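Local coordinates for protein chorismatase (Streptomyces hygroscopicus, PDB 4BPS) that catalyses the hydrolysis of chorismate to pyruvate and a dihydroxycyclohexadiene carboxylic acid used in the biosynthesis of the immunosuppressants FK506 and FK520, at residues 143-148 / 299-304; 90-95 / 127-132; 47-52 / 57-62. One frame throughout, in Å; residues are numbered along the deposited sequence. Where two conformers were deposited one is given.

The three contacts illustrate how a fold built of several sheets is joined by quite different means. Interactions 2 and 3 are neighbours: Ala91 CB of strand 90-94 lies 3.4 Å from Val51 CG1, and Pro58 packs on Ala91 and Ala93, pressing one sheet against the other. Interaction 1 stands apart, its centre about 32 Å from that of interaction 2 and about 21 Å from that of interaction 3. It is also the one near the catalytic pocket. There the side chain of Asn145 is about 9 Å from the bound 3-(2-carboxyethyl)benzoic acid, and that of Arg301 about 8 Å from that of Glu338, the proton acceptor; interactions 2 and 3 lie away from these sites.

Interaction 1 (143-148 / 299-304); sequences GINTTN and YVRRRE
Arg301, just past strand 296-300, reaches across to Asn145 in the type I beta turn Gly143 to Thr146, which follows strand 133-142; loops leaving two different sheets of the YjgF-type fold are thus joined by side chains alone. From CB the arginine chain runs extended through CG to CD, then bends at chi3 (-63°). NE is used up on Leu335 O, which helps fix the rotation of the guanidinium. Beyond CZ, both terminal nitrogens close end-on upon a single atom: NH1 lies 2.9 Å and NH2 2.8 Å from Asn145 OD1. The oxygen sits at the guanidinium edge, in its plane, while both donors approach it from the same face of the amide. Sharing one acceptor bends the two bonds, to 142° and 146° at the hydrogens. A leucine in place of Arg301 would probably leave Asn145 OD1 without either of these two donors, and the asparagine less firmly tied to this loop. Asn145 ND2 meanwhile bonds Ile330 O and Glu153 OE2, so the amide is held at both ends, its side chain about 5 Å from that of substrate-binding Tyr155. Within the turn, Gly143 O accepts from Thr146 N and, on a lone pair, from Thr146 OG1 at 2.7 Å.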
loop_
_atom_site.group_PDB
_atom_site.type_symbol
_atom_site.label_atom_id
_atom_site.label_comp_id
_atom_site.label_asym_id
_atom_site.label_seq_id
_atom_site.Cartn_x
_atom_site.Cartn_y
_atom_site.Cartn_z
ATOM N N GLY A 143 -14.606 -1.138 -6.808
ATOM C CA GLY A 143 -15.396 -0.117 -7.484
ATOM C C GLY A 143 -14.974 1.288 -7.094
ATOM O O GLY A 143 -15.833 2.157 -6.888
ATOM N N ILE A 144 -13.669 1.534 -7.025
ATOM C CA ILE A 144 -13.157 2.789 -6.500
ATOM C C ILE A 144 -13.697 4.031 -7.228
ATOM O O ILE A 144 -13.838 5.086 -6.600
ATOM C CB ILE A 144 -11.597 2.736 -6.515
ATOM C CG1 ILE A 144 -10.964 3.846 -5.668
ATOM C CG2 ILE A 144 -11.036 2.725 -7.947
ATOM C CD1 ILE A 144 -9.474 3.584 -5.395
ATOM N N ASN A 145 -14.010 3.924 -8.529
ATOM C CA ASN A 145 -14.558 5.062 -9.282
ATOM C C ASN A 145 -16.057 4.960 -9.524
ATOM O O ASN A 145 -16.634 5.794 -10.211
ATOM C CB ASN A 145 -13.845 5.219 -10.631
ATOM C CG ASN A 145 -12.345 5.373 -10.513
ATOM O OD1 ASN A 145 -11.613 4.767 -11.297
ATOM N ND2 ASN A 145 -11.877 6.187 -9.565
ATOM N N THR A 146 -16.686 3.921 -8.994
ATOM C CA THR A 146 -18.138 3.808 -9.113
ATOM C C THR A 146 -18.807 4.798 -8.157
ATOM O O THR A 146 -18.169 5.325 -7.248
ATOM C CB THR A 146 -18.661 2.379 -8.787
ATOM O OG1 THR A 146 -18.471 2.081 -7.399
ATOM C CG2 THR A 146 -18.014 1.308 -9.662
ATOM N N THR A 147 -20.095 5.032 -8.378
ATOM C CA THR A 147 -20.883 5.894 -7.509
ATOM C C THR A 147 -21.629 5.044 -6.492
ATOM O O THR A 147 -22.286 4.070 -6.868
ATOM C CB THR A 147 -21.872 6.699 -8.347
ATOM O OG1 THR A 147 -21.163 7.372 -9.396
ATOM C CG2 THR A 147 -22.595 7.710 -7.508
ATOM N N ASN A 148 -21.519 5.384 -5.208
ATOM C CA ASN A 148 -22.176 4.595 -4.169
ATOM C C ASN A 148 -23.695 4.872 -4.121
ATOM O O ASN A 148 -24.216 5.659 -4.924
ATOM C CB ASN A 148 -21.480 4.793 -2.813
ATOM C CG ASN A 148 -21.821 6.109 -2.141
ATOM O OD1 ASN A 148 -22.668 6.861 -2.605
ATOM N ND2 ASN A 148 -21.190 6.364 -1.010
ATOM N N TYR A 299 -0.074 -0.794 -11.287
ATOM C CA TYR A 299 -1.506 -0.880 -11.503
ATOM C C TYR A 299 -1.851 -0.124 -12.759
ATOM O O TYR A 299 -1.414 1.026 -12.916
ATOM C CB TYR A 299 -2.225 -0.249 -10.324
ATOM C CG TYR A 299 -1.835 -0.776 -8.957
ATOM C CD1 TYR A 299 -2.293 -2.013 -8.499
ATOM C CD2 TYR A 299 -1.044 -0.017 -8.086
ATOM C CE1 TYR A 299 -1.982 -2.474 -7.222
ATOM C CE2 TYR A 299 -0.724 -0.462 -6.804
ATOM C CZ TYR A 299 -1.206 -1.698 -6.378
ATOM O OH TYR A 299 -0.952 -2.173 -5.118
ATOM N N VAL A 300 -2.604 -0.759 -13.663
ATOM C CA VAL A 300 -2.889 -0.182 -14.972
ATOM C C VAL A 300 -4.378 -0.267 -15.239
ATOM O O VAL A 300 -4.979 -1.348 -15.161
ATOM C CB VAL A 300 -2.131 -0.939 -16.092
ATOM C CG1 VAL A 300 -2.375 -0.293 -17.437
ATOM C CG2 VAL A 300 -0.607 -0.972 -15.784
ATOM N N ARG A 301 -4.987 0.878 -15.560
ATOM C CA ARG A 301 -6.439 0.952 -15.700
ATOM C C ARG A 301 -6.986 0.159 -16.893
ATOM O O ARG A 301 -8.003 -0.541 -16.757
ATOM C CB ARG A 301 -6.863 2.421 -15.812
ATOM C CG ARG A 301 -8.365 2.616 -16.112
ATOM C CD ARG A 301 -8.741 4.093 -16.102
ATOM N NE ARG A 301 -8.548 4.708 -14.794
ATOM C CZ ARG A 301 -9.433 4.635 -13.794
ATOM N NH1 ARG A 301 -10.604 4.020 -13.951
ATOM N NH2 ARG A 301 -9.116 5.168 -12.611
ATOM N N ARG A 302 -6.366 0.328 -18.060
ATOM C CA ARG A 302 -6.858 -0.289 -19.297
ATOM C C ARG A 302 -6.037 -1.499 -19.712
ATOM O O ARG A 302 -4.805 -1.435 -19.749
ATOM C CB ARG A 302 -6.814 0.696 -20.464
ATOM C CG ARG A 302 -7.584 1.983 -20.222
ATOM C CD ARG A 302 -7.884 2.682 -21.556
ATOM N NE ARG A 302 -6.667 2.886 -22.344
ATOM C CZ ARG A 302 -6.629 3.305 -23.610
ATOM N NH1 ARG A 302 -7.757 3.570 -24.274
ATOM N NH2 ARG A 302 -5.448 3.441 -24.238
ATOM N N ARG A 303 -6.705 -2.610 -20.035
ATOM C CA ARG A 303 -6.005 -3.794 -20.514
ATOM C C ARG A 303 -5.105 -3.464 -21.697
ATOM O O ARG A 303 -3.986 -3.945 -21.794
ATOM C CB ARG A 303 -7.038 -4.883 -20.855
ATOM C CG ARG A 303 -6.534 -6.084 -21.608
ATOM C CD ARG A 303 -5.428 -6.772 -20.899
ATOM N NE ARG A 303 -5.848 -7.278 -19.601
ATOM C CZ ARG A 303 -4.997 -7.759 -18.697
ATOM N NH1 ARG A 303 -3.676 -7.775 -18.959
ATOM N NH2 ARG A 303 -5.450 -8.250 -17.538
ATOM N N GLU A 304 -5.588 -2.610 -22.601
ATOM C CA GLU A 304 -4.848 -2.290 -23.805
ATOM C C GLU A 304 -3.593 -1.462 -23.520
ATOM O O GLU A 304 -2.788 -1.271 -24.414
ATOM C CB GLU A 304 -5.753 -1.567 -24.824
ATOM C CG GLU A 304 -6.242 -0.183 -24.364
ATOM C CD GLU A 304 -7.618 0.204 -24.926
ATOM O OE1 GLU A 304 -7.718 0.417 -26.152
ATOM O OE2 GLU A 304 -8.598 0.315 -24.160
#

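Interaction 2 (90-95 / 127-132); sequences IAWART and RSLGYP
A strand of the six-stranded mixed sheet, 90-94, meets the C-terminal end of helix 112-129 where Trp92 and Arg94, both projecting toward the helix, receive Leu129 and Tyr131. Leu129 CD1 stands over the middle of the six-membered ring of Trp92, 3.8 Å from its centroid and only 10° off the ring normal, a clear CH-pi contact. The second methyl, CD2, reaches the outer rim of the same ring near CZ2 and CH2. Asp87 takes the indole NE1, steadying the plate on which the leucine rests.

Between leucine and tyrosine the helix ends in a Schellman motif, with Gly130 as its C-prime residue at positive phi; Tyr131 N bonds back to Thr126 O. Tyr131 then sends its ring toward the strand, with CG beside its own backbone N (chi1 -61°). Its hydroxyl is gripped twice. It donates to Thr95 O at 2.6 Å, in the carbonyl plane, and accepts from Arg94 NH1 at 3.0 Å. The latter bond is fairly straight, 157° at the hydrogen, with the oxygen at the guanidinium edge. Glu83 forms a salt bridge with Arg94 NE, so the arginine that holds the phenol is itself positioned from the adjoining strand. Along its aliphatic part, Arg94 CD passes 3.8 Å from Tyr131 CE1.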
loop_
_atom_site.group_PDB
_atom_site.type_symbol
_atom_site.label_atom_id
_atom_site.label_comp_id
_atom_site.label_asym_id
_atom_site.label_seq_id
_atom_site.Cartn_x
_atom_site.Cartn_y
_atom_site.Cartn_z
ATOM N N ILE A 90 -9.605 -8.348 12.249
ATOM C CA ILE A 90 -8.219 -8.184 11.821
ATOM C C ILE A 90 -7.458 -9.456 12.148
ATOM O O ILE A 90 -7.346 -9.821 13.334
ATOM C CB ILE A 90 -7.542 -6.997 12.544
ATOM C CG1 ILE A 90 -8.347 -5.692 12.408
ATOM C CG2 ILE A 90 -6.112 -6.821 12.017
ATOM C CD1 ILE A 90 -7.904 -4.596 13.394
ATOM N N ALA A 91 -6.915 -10.117 11.123
ATOM C CA ALA A 91 -5.971 -11.199 11.350
ATOM C C ALA A 91 -4.585 -10.600 11.404
ATOM O O ALA A 91 -4.228 -9.813 10.528
ATOM C CB ALA A 91 -6.073 -12.257 10.264
ATOM N N TRP A 92 -3.804 -10.966 12.418
ATOM C CA TRP A 92 -2.498 -10.369 12.623
ATOM C C TRP A 92 -1.466 -11.389 13.061
ATOM O O TRP A 92 -1.785 -12.434 13.633
ATOM C CB TRP A 92 -2.599 -9.227 13.647
ATOM C CG TRP A 92 -3.206 -9.609 14.977
ATOM C CD1 TRP A 92 -4.529 -9.518 15.337
ATOM C CD2 TRP A 92 -2.527 -10.172 16.110
ATOM N NE1 TRP A 92 -4.713 -9.974 16.612
ATOM C CE2 TRP A 92 -3.496 -10.362 17.115
ATOM C CE3 TRP A 92 -1.189 -10.512 16.376
ATOM C CZ2 TRP A 92 -3.187 -10.905 18.360
ATOM C CZ3 TRP A 92 -0.878 -11.036 17.641
ATOM C CH2 TRP A 92 -1.878 -11.236 18.604
ATOM N N ALA A 93 -0.214 -11.048 12.769
ATOM C CA ALA A 93 0.945 -11.783 13.267
ATOM C C ALA A 93 1.975 -10.756 13.688
ATOM O O ALA A 93 2.139 -9.729 13.012
ATOM C CB ALA A 93 1.534 -12.686 12.181
ATOM N N ARG A 94 2.689 -11.033 14.779
ATOM C CA ARG A 94 3.700 -10.094 15.258
ATOM C C ARG A 94 5.000 -10.830 15.540
ATOM O O ARG A 94 5.000 -11.998 15.976
ATOM C CB ARG A 94 3.221 -9.378 16.539
ATOM C CG ARG A 94 3.155 -10.261 17.783
ATOM C CD ARG A 94 2.467 -9.530 18.978
ATOM N NE ARG A 94 2.554 -10.360 20.186
ATOM C CZ ARG A 94 3.626 -10.434 20.981
ATOM N NH1 ARG A 94 4.688 -9.675 20.747
ATOM N NH2 ARG A 94 3.655 -11.279 22.009
ATOM N N THR A 95 6.101 -10.126 15.301
ATOM C CA THR A 95 7.373 -10.440 15.936
ATOM C C THR A 95 7.476 -9.529 17.152
ATOM O O THR A 95 6.584 -8.729 17.400
ATOM C CB THR A 95 8.541 -10.196 14.994
ATOM O OG1 THR A 95 8.636 -8.790 14.734
ATOM C CG2 THR A 95 8.368 -10.983 13.692
ATOM N N ARG A 127 -2.466 0.106 19.126
ATOM C CA ARG A 127 -2.254 0.604 20.484
ATOM C C ARG A 127 -2.249 -0.536 21.510
ATOM O O ARG A 127 -1.337 -0.628 22.350
ATOM C CB ARG A 127 -3.319 1.634 20.847
ATOM C CG ARG A 127 -3.170 2.926 20.124
ATOM C CD ARG A 127 -4.063 3.987 20.732
ATOM N NE ARG A 127 -5.499 3.694 20.627
ATOM C CZ ARG A 127 -6.292 4.108 19.636
ATOM N NH1 ARG A 127 -5.812 4.841 18.633
ATOM N NH2 ARG A 127 -7.576 3.794 19.657
ATOM N N SER A 128 -3.258 -1.407 21.448
ATOM C CA SER A 128 -3.407 -2.460 22.441
ATOM C C SER A 128 -2.257 -3.467 22.425
ATOM O O SER A 128 -1.814 -3.919 23.481
ATOM C CB SER A 128 -4.720 -3.198 22.206
ATOM O OG SER A 128 -4.862 -4.259 23.124
ATOM N N LEU A 129 -1.778 -3.818 21.230
ATOM C CA LEU A 129 -0.694 -4.782 21.124
ATOM C C LEU A 129 0.676 -4.145 21.361
ATOM O O LEU A 129 1.654 -4.860 21.591
ATOM C CB LEU A 129 -0.696 -5.471 19.767
ATOM C CG LEU A 129 -1.862 -6.418 19.466
ATOM C CD1 LEU A 129 -1.718 -7.004 18.070
ATOM C CD2 LEU A 129 -1.957 -7.550 20.453
ATOM N N GLY A 130 0.774 -2.814 21.279
ATOM C CA GLY A 130 2.048 -2.141 21.496
ATOM C C GLY A 130 2.878 -1.955 20.231
ATOM O O GLY A 130 4.110 -1.999 20.318
ATOM N N TYR A 131 2.224 -1.688 19.097
ATOM C CA TYR A 131 2.895 -1.429 17.828
ATOM C C TYR A 131 2.337 -0.124 17.247
ATOM O O TYR A 131 1.693 -0.116 16.204
ATOM C CB TYR A 131 2.738 -2.608 16.847
ATOM C CG TYR A 131 3.334 -3.882 17.377
ATOM C CD1 TYR A 131 2.668 -4.633 18.350
ATOM C CD2 TYR A 131 4.577 -4.332 16.939
ATOM C CE1 TYR A 131 3.223 -5.786 18.874
ATOM C CE2 TYR A 131 5.153 -5.482 17.482
ATOM C CZ TYR A 131 4.465 -6.201 18.442
ATOM O OH TYR A 131 5.015 -7.333 18.983
ATOM N N PRO A 132 2.583 1.004 17.933
ATOM C CA PRO A 132 1.850 2.224 17.583
ATOM C C PRO A 132 2.324 2.906 16.298
ATOM O O PRO A 132 1.608 3.777 15.812
ATOM C CB PRO A 132 2.110 3.138 18.786
ATOM C CG PRO A 132 3.444 2.678 19.296
ATOM C CD PRO A 132 3.402 1.176 19.148
#

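Interaction 3 (47-52 / 57-62); sequences GHTDVS and APRTAV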
loop_
_atom_site.group_PDB
_atom_site.type_symbol
_atom_site.label_atom_id
_atom_site.label_comp_id
_atom_site.label_asym_id
_atom_site.label_seq_id
_atom_site.Cartn_x
_atom_site.Cartn_y
_atom_site.Cartn_z
ATOM N N GLY A 47 -10.417 -12.885 -7.812
ATOM C CA GLY A 47 -11.497 -13.065 -6.867
ATOM C C GLY A 47 -11.057 -12.624 -5.480
ATOM O O GLY A 47 -9.976 -12.041 -5.304
ATOM N N HIS A 48 -11.917 -12.865 -4.493
ATOM C CA HIS A 48 -11.582 -12.479 -3.134
ATOM C C HIS A 48 -12.024 -13.589 -2.168
ATOM O O HIS A 48 -12.731 -14.535 -2.556
ATOM C CB HIS A 48 -12.197 -11.126 -2.747
ATOM C CG HIS A 48 -13.691 -11.103 -2.660
ATOM N ND1 HIS A 48 -14.496 -10.814 -3.741
ATOM C CD2 HIS A 48 -14.523 -11.311 -1.607
ATOM C CE1 HIS A 48 -15.763 -10.864 -3.352
ATOM N NE2 HIS A 48 -15.808 -11.169 -2.066
ATOM N N THR A 49 -11.570 -13.476 -0.929
ATOM C CA THR A 49 -11.916 -14.409 0.139
ATOM C C THR A 49 -12.121 -13.606 1.427
ATOM O O THR A 49 -11.910 -12.389 1.466
ATOM C CB THR A 49 -10.795 -15.446 0.394
ATOM O OG1 THR A 49 -9.628 -14.779 0.904
ATOM C CG2 THR A 49 -10.417 -16.210 -0.848
ATOM N N ASP A 50 -12.480 -14.315 2.494
ATOM C CA ASP A 50 -12.432 -13.713 3.825
ATOM C C ASP A 50 -10.980 -13.569 4.286
ATOM O O ASP A 50 -10.036 -13.930 3.576
ATOM C CB ASP A 50 -13.294 -14.497 4.856
ATOM C CG ASP A 50 -12.682 -15.845 5.301
ATOM O OD1 ASP A 50 -11.661 -16.308 4.741
ATOM O OD2 ASP A 50 -13.266 -16.456 6.228
ATOM N N VAL A 51 -10.814 -12.971 5.460
ATOM C CA VAL A 51 -9.510 -12.880 6.106
ATOM C C VAL A 51 -9.433 -14.010 7.132
ATOM O O VAL A 51 -10.391 -14.227 7.907
ATOM C CB VAL A 51 -9.356 -11.539 6.819
ATOM C CG1 VAL A 51 -8.077 -11.497 7.604
ATOM C CG2 VAL A 51 -9.423 -10.388 5.819
ATOM N N SER A 52 -8.300 -14.711 7.182
ATOM C CA SER A 52 -8.149 -15.803 8.138
ATOM C C SER A 52 -6.678 -15.942 8.483
ATOM O O SER A 52 -5.823 -15.294 7.875
ATOM C CB SER A 52 -8.684 -17.126 7.552
ATOM O OG SER A 52 -7.890 -17.540 6.470
ATOM N N ALA A 57 -0.410 -17.302 9.911
ATOM C CA ALA A 57 -0.122 -16.228 8.967
ATOM C C ALA A 57 -1.433 -15.638 8.456
ATOM O O ALA A 57 -2.227 -16.367 7.865
ATOM C CB ALA A 57 0.692 -16.771 7.809
ATOM N N PRO A 58 -1.690 -14.342 8.705
ATOM C CA PRO A 58 -2.873 -13.717 8.109
ATOM C C PRO A 58 -2.842 -13.857 6.599
ATOM O O PRO A 58 -1.782 -13.665 5.978
ATOM C CB PRO A 58 -2.732 -12.247 8.501
ATOM C CG PRO A 58 -1.927 -12.248 9.725
ATOM C CD PRO A 58 -0.990 -13.426 9.614
ATOM N N ARG A 59 -4.010 -14.116 6.015
ATOM C CA ARG A 59 -4.121 -14.262 4.583
ATOM C C ARG A 59 -5.459 -13.760 4.080
ATOM O O ARG A 59 -6.484 -13.946 4.746
ATOM C CB ARG A 59 -3.979 -15.757 4.240
ATOM C CG ARG A 59 -4.235 -16.137 2.813
ATOM C CD ARG A 59 -5.662 -16.656 2.675
ATOM N NE ARG A 59 -5.975 -17.030 1.304
ATOM C CZ ARG A 59 -7.003 -17.797 0.962
ATOM N NH1 ARG A 59 -7.809 -18.290 1.896
ATOM N NH2 ARG A 59 -7.205 -18.095 -0.316
ATOM N N THR A 60 -5.458 -13.159 2.897
ATOM C CA THR A 60 -6.702 -12.926 2.188
ATOM C C THR A 60 -6.381 -12.802 0.706
ATOM O O THR A 60 -5.227 -12.612 0.331
ATOM C CB THR A 60 -7.435 -11.668 2.698
ATOM O OG1 THR A 60 -8.823 -11.719 2.327
ATOM C CG2 THR A 60 -6.847 -10.374 2.150
ATOM N N ALA A 61 -7.414 -12.896 -0.133
ATOM C CA ALA A 61 -7.284 -12.677 -1.557
ATOM C C ALA A 61 -8.029 -11.415 -1.935
ATOM O O ALA A 61 -9.154 -11.193 -1.462
ATOM C CB ALA A 61 -7.834 -13.862 -2.334
ATOM N N VAL A 62 -7.408 -10.601 -2.789
ATOM C CA VAL A 62 -8.058 -9.393 -3.293
ATOM C C VAL A 62 -8.160 -9.455 -4.808
ATOM O O VAL A 62 -7.316 -10.061 -5.492
ATOM C CB VAL A 62 -7.301 -8.097 -2.838
ATOM C CG1 VAL A 62 -7.463 -7.897 -1.336
ATOM C CG2 VAL A 62 -5.807 -8.141 -3.247
HETATM O O HOH W 1 -8.660 -16.441 4.085
#
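The guanidinium of Arg59 has Thr49 on one face: the hydroxyl OG1 lies 4.0 Å above the plane, over its centre, and the methyl CG2 is 3.8 Å from NH2. NH2 makes a salt bridge with Glu43 of the adjoining strand, and NH1 donates a weak bond to a water that lies off the guanidinium plane, toward the Thr49 side. That water also bonds Ser52 OG and lies near Asp50 O, so it links the arginine to segment 47-52. The bend at chi2 (-98°) leans the arginine forward along its strand, toward the Ala61 end, and brings it across to Thr49.

Thr49 also takes part in the pairing of the backbones. Its OG1 sits between the backbone N and the carbonyl carbon (chi1 66°), where it accepts from Ala61 N at 3.1 Å, a job that a main-chain carbonyl would do in a regular sheet. The same hydroxyl donates to Asp50 O, in the carbonyl plane and on a lone pair. Thr60 OG1 reaches this oxygen too, 2.8 Å away, but from well above the carbonyl plane, and its own second partner is Arg104. On that side of the strand the methyl CG2 of Val51 rests against Thr60, with Val102 of a neighbouring sheet beyond.

Main-chain pairing is regular at one end alone. Ser52 and Arg59 form an antiparallel hydrogen-bonded pair, with Ser52 N to Arg59 O at 3.1 Å and Arg59 N to Ser52 O at 2.9 Å. Further on, Thr49 N reaches Ala61 O only weakly, consistent with two extra residues, 49 and 50, on that side between the His48-Ala61 and Val51-Thr60 neighbours. Such is a beta hairpin at the border of a mixed sheet: strand 57-62 turns against the short edge strand 52-54, and side-chain hydroxyls carry on the pairing where the edge strand gives out.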